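Local structure of HIAXHD3 (Humicola insolens, 3ZXK) at residues P40-L45 against T57-R62; A85-Y90 against Y98-V103; Y108-P113 against W131-T136; T153-Y158 against V165-P170. The protein probably hydrolyses arabinofuranosyl side chains of xylan as a family 43 exo-arabinofuranosidase, in a form whose active site was engineered to add endo-xylanase activity. All blocks are in the same frame, centred on the assembly; numbering follows the deposited sequence.

Interaction 1: P40-L45 against T57-R62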
# COMPACT_ATOMS: atom_id res chain seq x y z
N PRO A 40 7.12 -4.95 -5.63
CA PRO A 40 6.02 -5.88 -5.73
C PRO A 40 4.70 -5.22 -5.34
O PRO A 40 4.68 -4.22 -4.62
CB PRO A 40 6.39 -7.00 -4.72
CG PRO A 40 7.31 -6.35 -3.77
CD PRO A 40 8.10 -5.37 -4.60
N GLY A 41 3.62 -5.83 -5.79
CA GLY A 41 2.30 -5.30 -5.54
C GLY A 41 1.48 -6.16 -4.60
O GLY A 41 1.83 -7.32 -4.34
N ALA A 42 0.38 -5.58 -4.11
CA ALA A 42 -0.64 -6.27 -3.31
C ALA A 42 -0.08 -6.86 -2.03
O ALA A 42 -0.07 -8.09 -1.85
CB ALA A 42 -1.39 -7.33 -4.12
N PRO A 43 0.37 -6.00 -1.12
CA PRO A 43 0.91 -6.49 0.16
C PRO A 43 -0.15 -7.25 0.94
O PRO A 43 -1.37 -6.98 0.79
CB PRO A 43 1.22 -5.21 0.95
CG PRO A 43 0.83 -4.08 0.10
CD PRO A 43 0.31 -4.53 -1.20
N VAL A 44 0.33 -8.19 1.75
CA VAL A 44 -0.47 -8.90 2.74
C VAL A 44 0.12 -8.58 4.12
O VAL A 44 1.34 -8.77 4.33
CB VAL A 44 -0.46 -10.43 2.54
CG1 VAL A 44 -1.35 -11.14 3.55
CG2 VAL A 44 -0.95 -10.79 1.14
N LEU A 45 -0.74 -8.11 5.02
CA LEU A 45 -0.38 -7.90 6.42
C LEU A 45 -1.04 -8.95 7.28
O LEU A 45 -2.09 -9.52 6.92
CB LEU A 45 -0.79 -6.51 6.90
CG LEU A 45 -0.53 -5.32 5.95
CD1 LEU A 45 -1.22 -4.08 6.52
CD2 LEU A 45 0.95 -5.08 5.78
N THR A 57 4.02 -10.66 3.19
CA THR A 57 4.25 -11.08 1.80
C THR A 57 3.61 -10.07 0.84
O THR A 57 2.94 -9.14 1.28
CB THR A 57 3.73 -12.55 1.54
OG1 THR A 57 4.22 -13.03 0.27
CG2 THR A 57 2.21 -12.65 1.57
N HIS A 58 3.84 -10.26 -0.45
CA HIS A 58 3.10 -9.51 -1.47
C HIS A 58 2.57 -10.51 -2.46
O HIS A 58 3.29 -11.43 -2.87
CB HIS A 58 4.01 -8.57 -2.26
CG HIS A 58 4.37 -7.29 -1.55
ND1 HIS A 58 5.26 -7.23 -0.53
CD2 HIS A 58 3.94 -5.98 -1.77
CE1 HIS A 58 5.43 -5.94 -0.15
NE2 HIS A 58 4.62 -5.18 -0.89
N SER A 59 1.33 -10.34 -2.90
CA SER A 59 0.71 -11.32 -3.83
C SER A 59 1.22 -11.24 -5.27
O SER A 59 1.07 -12.20 -6.02
CB SER A 59 -0.81 -11.14 -3.84
OG SER A 59 -1.34 -11.48 -2.59
N VAL A 60 1.78 -10.08 -5.65
CA VAL A 60 2.27 -9.92 -7.03
C VAL A 60 3.76 -9.55 -6.98
O VAL A 60 4.13 -8.38 -6.97
CB VAL A 60 1.40 -8.90 -7.80
CG1 VAL A 60 1.82 -8.82 -9.27
CG2 VAL A 60 -0.07 -9.27 -7.73
N PRO A 61 4.63 -10.56 -6.94
CA PRO A 61 6.05 -10.25 -6.74
C PRO A 61 6.68 -9.39 -7.83
O PRO A 61 7.65 -8.69 -7.54
CB PRO A 61 6.72 -11.63 -6.64
CG PRO A 61 5.68 -12.64 -7.04
CD PRO A 61 4.35 -12.00 -6.75
N ARG A 62 6.17 -9.47 -9.06
CA ARG A 62 6.60 -8.54 -10.12
C ARG A 62 5.36 -8.33 -10.95
O ARG A 62 4.66 -9.30 -11.25
CB ARG A 62 7.72 -9.14 -10.96
CG ARG A 62 8.18 -8.24 -12.10
CD ARG A 62 9.40 -8.84 -12.79
NE ARG A 62 9.85 -7.98 -13.89
CZ ARG A 62 10.75 -7.02 -13.77
NH1 ARG A 62 11.34 -6.79 -12.59
NH2 ARG A 62 11.07 -6.28 -14.83
O HOH W 1 -2.57 -9.30 -1.28
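Pro40 and Pro43 pack against opposite faces of the His58 imidazole in a buried antiparallel beta hairpin, formed by strands 41-47 and 54-58 in a four-stranded sheet of the catalytic module. Pro40 CG stands 3.8 Å from the centroid of the His58 ring and 9° off its normal, a CH-pi contact over the centre. From the other face, Pro43 CB approaches the same centroid to 4.2 Å, a more slanted CH-pi contact. CG of His58 is anti to its carbonyl carbon (chi1 -78°), which starts the ring between the two prolines, and the Gly41 carbonyl meets its edge. Beyond the two segments, ND1 bonds to Glu331 and NE2 to Glu334, so both ring nitrogens face carboxylates, consistent with a positively charged imidazole.

The backbone supplies the pairing. Val44 N donates to Thr57 O at 2.8 Å, and Gly41 N to Val60 O at 2.9 Å. Val60 N returns a bond of 3.1 Å to Gly41 O, whereas Ser59 N reaches Ala42 O at 2.9 Å. One water donates to Ala42 O and is also hydrogen-bonded to Ser59 OG. On the face away from His58, Val44 CB lies 3.6 Å from Thr57 CG2, the two side chains running alongside each other, and Thr57 OG1 is engaged by Trp131.

Ser59 and Val60 together stand opposite Gly41, which defines a classic beta bulge, here at the corner where the chain leaves a blade of the five-bladed beta-propeller characteristic of family 43.

Interaction 2: A85-Y90 against Y98-V103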
# COMPACT_ATOMS: atom_id res chain seq x y z
N ALA A 85 -8.52 -1.49 -6.38
CA ALA A 85 -9.14 -2.38 -5.39
C ALA A 85 -9.24 -3.79 -5.94
O ALA A 85 -9.79 -4.01 -7.04
CB ALA A 85 -10.52 -1.87 -4.98
N SER A 86 -8.69 -4.73 -5.17
CA SER A 86 -8.59 -6.14 -5.56
C SER A 86 -9.06 -7.04 -4.43
O SER A 86 -9.78 -6.59 -3.53
CB SER A 86 -7.16 -6.41 -6.01
OG SER A 86 -6.80 -5.46 -7.02
N THR A 87 -8.76 -8.33 -4.48
CA THR A 87 -9.36 -9.22 -3.49
C THR A 87 -8.47 -10.43 -3.24
O THR A 87 -7.76 -10.87 -4.13
CB THR A 87 -10.80 -9.63 -3.92
OG1 THR A 87 -11.41 -10.36 -2.86
CG2 THR A 87 -10.79 -10.49 -5.18
N LEU A 88 -8.56 -10.96 -2.02
CA LEU A 88 -7.75 -12.10 -1.57
C LEU A 88 -8.58 -12.94 -0.62
O LEU A 88 -9.26 -12.39 0.26
CB LEU A 88 -6.54 -11.62 -0.78
CG LEU A 88 -5.59 -12.67 -0.21
CD1 LEU A 88 -4.84 -13.31 -1.37
CD2 LEU A 88 -4.57 -12.03 0.73
N ARG A 89 -8.51 -14.26 -0.76
CA ARG A 89 -9.10 -15.20 0.22
C ARG A 89 -8.26 -16.45 0.30
O ARG A 89 -7.52 -16.76 -0.61
CB ARG A 89 -10.57 -15.60 -0.10
CG ARG A 89 -11.61 -14.46 -0.07
CD ARG A 89 -11.95 -14.05 1.36
NE ARG A 89 -12.68 -12.79 1.46
CZ ARG A 89 -14.01 -12.67 1.56
NH1 ARG A 89 -14.84 -13.73 1.58
NH2 ARG A 89 -14.53 -11.45 1.64
N TYR A 90 -8.38 -17.17 1.41
CA TYR A 90 -7.69 -18.44 1.57
C TYR A 90 -8.67 -19.60 1.36
O TYR A 90 -9.73 -19.66 2.00
CB TYR A 90 -7.14 -18.51 2.99
CG TYR A 90 -6.51 -19.82 3.34
CD1 TYR A 90 -5.32 -20.25 2.73
CD2 TYR A 90 -7.09 -20.62 4.32
CE1 TYR A 90 -4.73 -21.46 3.09
CE2 TYR A 90 -6.54 -21.84 4.66
CZ TYR A 90 -5.35 -22.25 4.06
OH TYR A 90 -4.80 -23.47 4.45
N TYR A 98 -5.80 -17.14 -2.95
CA TYR A 98 -6.16 -16.63 -4.26
C TYR A 98 -6.29 -15.11 -4.23
O TYR A 98 -7.16 -14.56 -3.54
CB TYR A 98 -7.50 -17.18 -4.75
CG TYR A 98 -7.54 -18.66 -5.08
CD1 TYR A 98 -7.37 -19.64 -4.08
CD2 TYR A 98 -7.77 -19.10 -6.38
CE1 TYR A 98 -7.41 -21.00 -4.38
CE2 TYR A 98 -7.84 -20.47 -6.68
CZ TYR A 98 -7.63 -21.42 -5.67
OH TYR A 98 -7.72 -22.75 -5.97
N TRP A 99 -5.52 -14.44 -5.08
CA TRP A 99 -5.58 -12.99 -5.25
C TRP A 99 -6.10 -12.70 -6.64
O TRP A 99 -5.53 -13.17 -7.62
CB TRP A 99 -4.17 -12.36 -5.06
CG TRP A 99 -4.19 -10.86 -5.28
CD1 TRP A 99 -4.47 -9.90 -4.34
CD2 TRP A 99 -4.01 -10.15 -6.54
NE1 TRP A 99 -4.48 -8.64 -4.90
CE2 TRP A 99 -4.20 -8.73 -6.23
CE3 TRP A 99 -3.71 -10.52 -7.84
CZ2 TRP A 99 -4.07 -7.74 -7.20
CZ3 TRP A 99 -3.61 -9.51 -8.81
CH2 TRP A 99 -3.78 -8.15 -8.50
N TYR A 100 -7.17 -11.92 -6.74
CA TYR A 100 -7.62 -11.50 -8.07
C TYR A 100 -7.58 -9.98 -8.11
O TYR A 100 -8.01 -9.33 -7.14
CB TYR A 100 -9.06 -11.91 -8.35
CG TYR A 100 -9.35 -13.39 -8.44
CD1 TYR A 100 -9.55 -14.17 -7.29
CD2 TYR A 100 -9.45 -14.02 -9.70
CE1 TYR A 100 -9.83 -15.53 -7.39
CE2 TYR A 100 -9.73 -15.39 -9.80
CZ TYR A 100 -9.92 -16.13 -8.64
OH TYR A 100 -10.19 -17.48 -8.72
N GLY A 101 -7.18 -9.44 -9.25
CA GLY A 101 -7.26 -7.99 -9.45
C GLY A 101 -7.41 -7.65 -10.92
O GLY A 101 -6.68 -8.22 -11.74
N CYS A 102 -8.31 -6.72 -11.25
CA CYS A 102 -8.45 -6.24 -12.62
C CYS A 102 -7.48 -5.10 -12.87
O CYS A 102 -7.47 -4.12 -12.13
CB CYS A 102 -9.88 -5.77 -12.91
SG CYS A 102 -10.00 -5.15 -14.62
N VAL A 103 -6.67 -5.22 -13.91
CA VAL A 103 -5.71 -4.19 -14.28
C VAL A 103 -5.88 -3.96 -15.77
O VAL A 103 -5.74 -4.90 -16.58
CB VAL A 103 -4.25 -4.62 -13.96
CG1 VAL A 103 -3.27 -3.52 -14.39
CG2 VAL A 103 -4.09 -4.91 -12.47
O HOH W 2 -10.07 -5.76 -9.22
O HOH W 3 -6.61 -4.08 -9.55
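Ser86 leans on Trp99 where strands 87-91 and 96-103 form an antiparallel hairpin, the first two strands of a four-stranded blade in the family 43 beta-propeller. Ser86 CB and OG are both 3.6 Å from Trp99 CZ2. The hydroxyl OG is bonded to the carbonyl of Trp84, a residue of the glycan pocket, and receives a proton from a water that also donates to Cys102 O. Gly101 follows on the partner strand, its N lying over one face of the Trp99 ring toward the rim; a CB on Gly101 would collide with Trp99 CH2 and with Ser86 OG.

Thr87 N and O make a reciprocal pair with Tyr100, each bond 2.9 Å long. Thr87 O also accepts a CA-H contact from Trp99, while CG2 runs beside Tyr100 CB at 3.9 Å. The Thr87 hydroxyl is held from beyond the hairpin by Glu21 and Leu146 N.

Leu88 CD1 comes within 3.9 Å of Trp99 CB. Trp99 CG is anti to the backbone N (chi1 178°), which starts the indole on the face it shares with Leu88. An alanine in place of Trp99 would probably open a gap beside Ser86 and leave Ala42, Ser59 and Val60 without the ring they pack on.

Arg89 sends its guanidinium away from the hairpin into a salt bridge with Glu21, so its contribution here is backbone. Arg89 N donates to Tyr98 O at 3.1 Å, and Tyr98 N answers to Arg89 O at 2.9 Å, almost straight at 175°.

Interaction 3: Y108-P113 against W131-T136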
# COMPACT_ATOMS: atom_id res chain seq x y z
N TYR A 108 -6.44 -10.67 -13.28
CA TYR A 108 -5.27 -11.54 -13.10
C TYR A 108 -5.43 -12.29 -11.79
O TYR A 108 -5.85 -11.69 -10.79
CB TYR A 108 -3.99 -10.70 -13.04
CG TYR A 108 -3.71 -10.01 -14.35
CD1 TYR A 108 -4.31 -8.78 -14.68
CD2 TYR A 108 -2.85 -10.60 -15.27
CE1 TYR A 108 -4.07 -8.17 -15.90
CE2 TYR A 108 -2.58 -9.98 -16.49
CZ TYR A 108 -3.20 -8.78 -16.80
OH TYR A 108 -2.94 -8.18 -18.02
N LEU A 109 -5.15 -13.60 -11.82
CA LEU A 109 -5.15 -14.43 -10.62
C LEU A 109 -3.73 -14.82 -10.28
O LEU A 109 -3.02 -15.39 -11.11
CB LEU A 109 -5.96 -15.70 -10.84
CG LEU A 109 -5.81 -16.76 -9.76
CD1 LEU A 109 -6.25 -16.23 -8.40
CD2 LEU A 109 -6.60 -18.00 -10.18
N TRP A 110 -3.32 -14.50 -9.05
CA TRP A 110 -2.06 -14.96 -8.50
C TRP A 110 -2.35 -15.81 -7.29
O TRP A 110 -3.24 -15.46 -6.49
CB TRP A 110 -1.21 -13.77 -8.08
CG TRP A 110 -0.49 -13.07 -9.20
CD1 TRP A 110 -1.03 -12.20 -10.16
CD2 TRP A 110 0.93 -13.18 -9.51
NE1 TRP A 110 -0.04 -11.76 -11.01
CE2 TRP A 110 1.18 -12.33 -10.66
CE3 TRP A 110 2.00 -13.89 -8.95
CZ2 TRP A 110 2.45 -12.20 -11.22
CZ3 TRP A 110 3.27 -13.76 -9.52
CH2 TRP A 110 3.50 -12.92 -10.62
N THR A 111 -1.67 -16.96 -7.17
CA THR A 111 -1.93 -17.83 -6.02
C THR A 111 -0.65 -18.23 -5.31
O THR A 111 0.42 -18.21 -5.90
CB THR A 111 -2.69 -19.12 -6.39
OG1 THR A 111 -1.89 -19.89 -7.28
CG2 THR A 111 -4.05 -18.81 -7.06
N SER A 112 -0.77 -18.61 -4.05
CA SER A 112 0.34 -19.17 -3.28
C SER A 112 -0.16 -20.29 -2.40
O SER A 112 -1.25 -20.19 -1.83
CB SER A 112 0.96 -18.08 -2.38
OG SER A 112 1.95 -18.66 -1.50
N PRO A 113 0.67 -21.33 -2.20
CA PRO A 113 0.31 -22.30 -1.16
C PRO A 113 0.32 -21.64 0.23
O PRO A 113 0.93 -20.58 0.40
CB PRO A 113 1.43 -23.34 -1.28
CG PRO A 113 2.61 -22.58 -1.75
CD PRO A 113 2.00 -21.62 -2.77
N TRP A 131 4.31 -16.96 -4.68
CA TRP A 131 3.19 -16.52 -5.52
C TRP A 131 3.49 -16.68 -6.98
O TRP A 131 4.56 -16.30 -7.45
CB TRP A 131 2.95 -15.04 -5.22
CG TRP A 131 2.47 -14.81 -3.82
CD1 TRP A 131 3.23 -14.58 -2.66
CD2 TRP A 131 1.08 -14.80 -3.39
NE1 TRP A 131 2.41 -14.41 -1.59
CE2 TRP A 131 1.10 -14.53 -1.95
CE3 TRP A 131 -0.15 -14.95 -4.04
CZ2 TRP A 131 -0.08 -14.46 -1.19
CZ3 TRP A 131 -1.34 -14.85 -3.28
CH2 TRP A 131 -1.30 -14.62 -1.89
N GLN A 132 2.53 -17.25 -7.72
CA GLN A 132 2.70 -17.43 -9.17
C GLN A 132 1.45 -16.97 -9.88
O GLN A 132 0.34 -17.11 -9.34
CB GLN A 132 2.91 -18.92 -9.51
CG GLN A 132 4.06 -19.62 -8.80
CD GLN A 132 5.42 -19.21 -9.31
OE1 GLN A 132 5.57 -18.80 -10.47
NE2 GLN A 132 6.43 -19.35 -8.45
N HIS A 133 1.62 -16.48 -11.10
CA HIS A 133 0.49 -16.12 -11.95
C HIS A 133 -0.21 -17.38 -12.43
O HIS A 133 0.41 -18.24 -13.06
CB HIS A 133 1.02 -15.30 -13.12
CG HIS A 133 -0.04 -14.90 -14.09
ND1 HIS A 133 0.16 -14.92 -15.42
CD2 HIS A 133 -1.34 -14.49 -13.89
CE1 HIS A 133 -0.96 -14.52 -16.05
NE2 HIS A 133 -1.88 -14.26 -15.11
N THR A 134 -1.49 -17.49 -12.13
CA THR A 134 -2.22 -18.74 -12.29
C THR A 134 -3.25 -18.66 -13.42
O THR A 134 -3.52 -19.64 -14.12
CB THR A 134 -2.84 -19.15 -10.92
OG1 THR A 134 -1.80 -19.34 -9.95
CG2 THR A 134 -3.71 -20.41 -11.03
N ALA A 135 -3.85 -17.49 -13.62
CA ALA A 135 -4.81 -17.34 -14.71
C ALA A 135 -5.02 -15.88 -15.05
O ALA A 135 -4.62 -14.98 -14.28
CB ALA A 135 -6.15 -18.01 -14.37
N THR A 136 -5.59 -15.66 -16.23
CA THR A 136 -6.05 -14.34 -16.63
C THR A 136 -7.47 -14.58 -17.14
O THR A 136 -7.71 -15.52 -17.91
CB THR A 136 -5.15 -13.71 -17.73
OG1 THR A 136 -3.79 -13.61 -17.28
CG2 THR A 136 -5.65 -12.31 -18.12
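His133 lays its CB over the face of the Trp110 indole, 4.0 Å from the centroid of the six-membered ring, where strands 106-113 and 132-137 pair at one side of a four-stranded propeller blade, interrupted by a classic beta bulge. The bulge lies at Thr134 and Ala135, which both face Leu109: Leu109 O takes a 2.8 Å bond from Thr134 N and a weak one from Ala135 N, while Leu109 N donates to Ala135 O at 2.9 Å. Past it, Thr111 and Gln132 restore a regular reciprocal pair. Trp110, His133 and Tyr108 form an aromatic cluster whose planes meet obliquely, the Tyr108 and His133 rings at 44°.

On the other face, Thr111 OG1 and Thr134 OG1 are hydrogen-bonded at 2.7 Å, their side chains crossing at about a right angle. Further along, Ser112 CB sits centrally over the Trp131 ring, 3.6 Å from the six-membered centroid.

Second-shell residues fix these groups. Trp110 NE1 bonds to Asn64, Trp131 NE1 to Thr57, and Arg96 reaches Thr111 OG1. An alanine in place of Trp110 would probably leave Asn64 OD1 without its indole N-H and His133 CB without a ring face to rest on.

Ser112 OG, anti to the backbone N (chi1 173°), bonds with Asn130 N and donates in the carbonyl plane to a lone pair of Pro113 O, 2.9 Å away.

Interaction 4: T153-Y158 against V165-P170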
# COMPACT_ATOMS: atom_id res chain seq x y z
N THR A 153 -17.69 -23.37 -4.06
CA THR A 153 -17.84 -22.62 -5.31
C THR A 153 -17.36 -21.19 -5.06
O THR A 153 -17.64 -20.62 -4.03
CB THR A 153 -19.28 -22.64 -5.81
OG1 THR A 153 -19.66 -24.00 -6.06
CG2 THR A 153 -19.42 -21.81 -7.11
N MET A 154 -16.64 -20.64 -6.02
CA MET A 154 -16.06 -19.32 -5.93
C MET A 154 -16.88 -18.30 -6.76
O MET A 154 -17.29 -18.58 -7.92
CB MET A 154 -14.60 -19.38 -6.38
CG MET A 154 -13.75 -20.29 -5.49
SD MET A 154 -12.12 -20.51 -6.22
CE MET A 154 -11.41 -18.90 -5.93
N TYR A 155 -17.14 -17.13 -6.16
CA TYR A 155 -17.89 -16.03 -6.76
C TYR A 155 -17.09 -14.76 -6.62
O TYR A 155 -16.37 -14.60 -5.65
CB TYR A 155 -19.25 -15.83 -6.04
CG TYR A 155 -20.15 -17.03 -6.10
CD1 TYR A 155 -20.98 -17.27 -7.19
CD2 TYR A 155 -20.13 -17.97 -5.07
CE1 TYR A 155 -21.77 -18.41 -7.23
CE2 TYR A 155 -20.93 -19.11 -5.11
CZ TYR A 155 -21.75 -19.30 -6.20
OH TYR A 155 -22.55 -20.41 -6.30
N ILE A 156 -17.26 -13.85 -7.59
CA ILE A 156 -16.70 -12.50 -7.47
C ILE A 156 -17.79 -11.46 -7.73
O ILE A 156 -18.42 -11.46 -8.79
CB ILE A 156 -15.49 -12.27 -8.40
CG1 ILE A 156 -14.33 -13.21 -8.01
CG2 ILE A 156 -15.03 -10.80 -8.37
CD1 ILE A 156 -13.12 -13.16 -8.92
N ALA A 157 -18.02 -10.62 -6.73
CA ALA A 157 -18.85 -9.44 -6.87
C ALA A 157 -17.95 -8.30 -7.39
O ALA A 157 -16.78 -8.16 -6.98
CB ALA A 157 -19.51 -9.07 -5.53
N TYR A 158 -18.47 -7.48 -8.31
CA TYR A 158 -17.67 -6.42 -8.90
C TYR A 158 -18.53 -5.37 -9.53
O TYR A 158 -19.72 -5.59 -9.70
CB TYR A 158 -16.68 -6.99 -9.93
CG TYR A 158 -17.36 -7.55 -11.16
CD1 TYR A 158 -17.89 -8.84 -11.16
CD2 TYR A 158 -17.47 -6.78 -12.32
CE1 TYR A 158 -18.51 -9.36 -12.29
CE2 TYR A 158 -18.08 -7.29 -13.46
CZ TYR A 158 -18.59 -8.59 -13.45
OH TYR A 158 -19.21 -9.08 -14.58
N VAL A 165 -22.37 -10.21 -10.19
CA VAL A 165 -21.73 -11.35 -9.55
C VAL A 165 -21.39 -12.40 -10.59
O VAL A 165 -22.26 -12.89 -11.32
CB VAL A 165 -22.62 -11.98 -8.44
CG1 VAL A 165 -22.08 -13.35 -7.96
CG2 VAL A 165 -22.81 -11.02 -7.28
N ALA A 166 -20.11 -12.74 -10.64
CA ALA A 166 -19.62 -13.82 -11.49
C ALA A 166 -19.41 -15.09 -10.67
O ALA A 166 -19.00 -15.04 -9.49
CB ALA A 166 -18.27 -13.45 -12.11
N GLN A 167 -19.73 -16.22 -11.29
CA GLN A 167 -19.38 -17.52 -10.76
C GLN A 167 -18.15 -18.01 -11.50
O GLN A 167 -18.10 -17.92 -12.73
CB GLN A 167 -20.53 -18.50 -10.96
CG GLN A 167 -20.24 -19.85 -10.34
CD GLN A 167 -21.35 -20.86 -10.52
OE1 GLN A 167 -22.53 -20.52 -10.55
NE2 GLN A 167 -20.99 -22.13 -10.61
N LEU A 168 -17.14 -18.48 -10.76
CA LEU A 168 -15.95 -19.04 -11.39
C LEU A 168 -15.98 -20.55 -11.49
O LEU A 168 -16.80 -21.21 -10.85
CB LEU A 168 -14.72 -18.62 -10.60
CG LEU A 168 -14.62 -17.14 -10.25
CD1 LEU A 168 -13.26 -16.94 -9.64
CD2 LEU A 168 -14.78 -16.27 -11.48
N SER A 169 -15.10 -21.08 -12.34
CA SER A 169 -14.96 -22.52 -12.47
C SER A 169 -14.40 -23.12 -11.16
O SER A 169 -13.86 -22.40 -10.30
CB SER A 169 -14.03 -22.84 -13.64
OG SER A 169 -12.77 -22.21 -13.45
N PRO A 170 -14.54 -24.45 -11.00
CA PRO A 170 -14.04 -25.03 -9.75
C PRO A 170 -12.58 -24.68 -9.42
O PRO A 170 -12.26 -24.51 -8.23
CB PRO A 170 -14.25 -26.54 -9.98
CG PRO A 170 -15.46 -26.60 -10.87
CD PRO A 170 -15.40 -25.38 -11.75
O HOH W 4 -15.86 -22.27 -8.19
O HOH W 5 -24.12 -21.25 -8.09
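Ala166 O is approached by two groups of the opposing strand: Ile156 N donates to it at 2.8 Å, and Tyr155 CA makes a CA-H contact at 3.1 Å. Ala166 N returns a bond to Ile156 O, closing a reciprocal antiparallel pair. Two residues farther from the hairpin turn, Leu168 N donates to Met154 O at 2.8 Å and 174°.

Tyr155 and Gln167 run side by side in the same direction, Tyr155 CE1 3.8 Å from Gln167 CG, with ring and amide planes 63° apart. A water lying in the plane of the Tyr155 ring joins its hydroxyl to Gln167 OE1. The opposite face is apolar: Ile156 CD1 meets Leu168 CD1 at 3.9 Å. Here too Tyr158 CE1 approaches Ala166 CB to 4.1 Å; CG of Tyr158 lies between its backbone N and carbonyl carbon (chi1 67°), which starts the ring toward Ala166.

Strands 154-158 and 163-168 are the central hairpin of a four-stranded propeller blade, flanked by 145-148 and 175-183. The blade packs between its neighbours: Met154, Ile156 and Leu168 rest on Tyr100 of strand 96-103, while Tyr155, Ala157 and Val165 face Met196 of strand 192-199.

In the fold
The four contacts are antiparallel strand pairs spread over three successive sheets of the propeller. Interactions 2 and 3 share one sheet, joined by backbone bonding of Trp99 to Trp110 and Gly101 to Tyr108. Interaction 1 covers one face of that sheet, where Ala42, Ser59 and Val60 pack on Trp99; interaction 4 covers the other through Met154, Ile156 and Leu168. Interactions 1 and 4 do not touch, their nearest atoms being about 13 Å apart. Interactions 1, 2 and 4 are buried, whereas interaction 3, with exposed residues on strand 132-137, is partly buried and richest in polar side-chain bonding. Bulges mark interactions 1 and 3; 2 and 4 are regular, the latter mixing aliphatic with tyrosine packing.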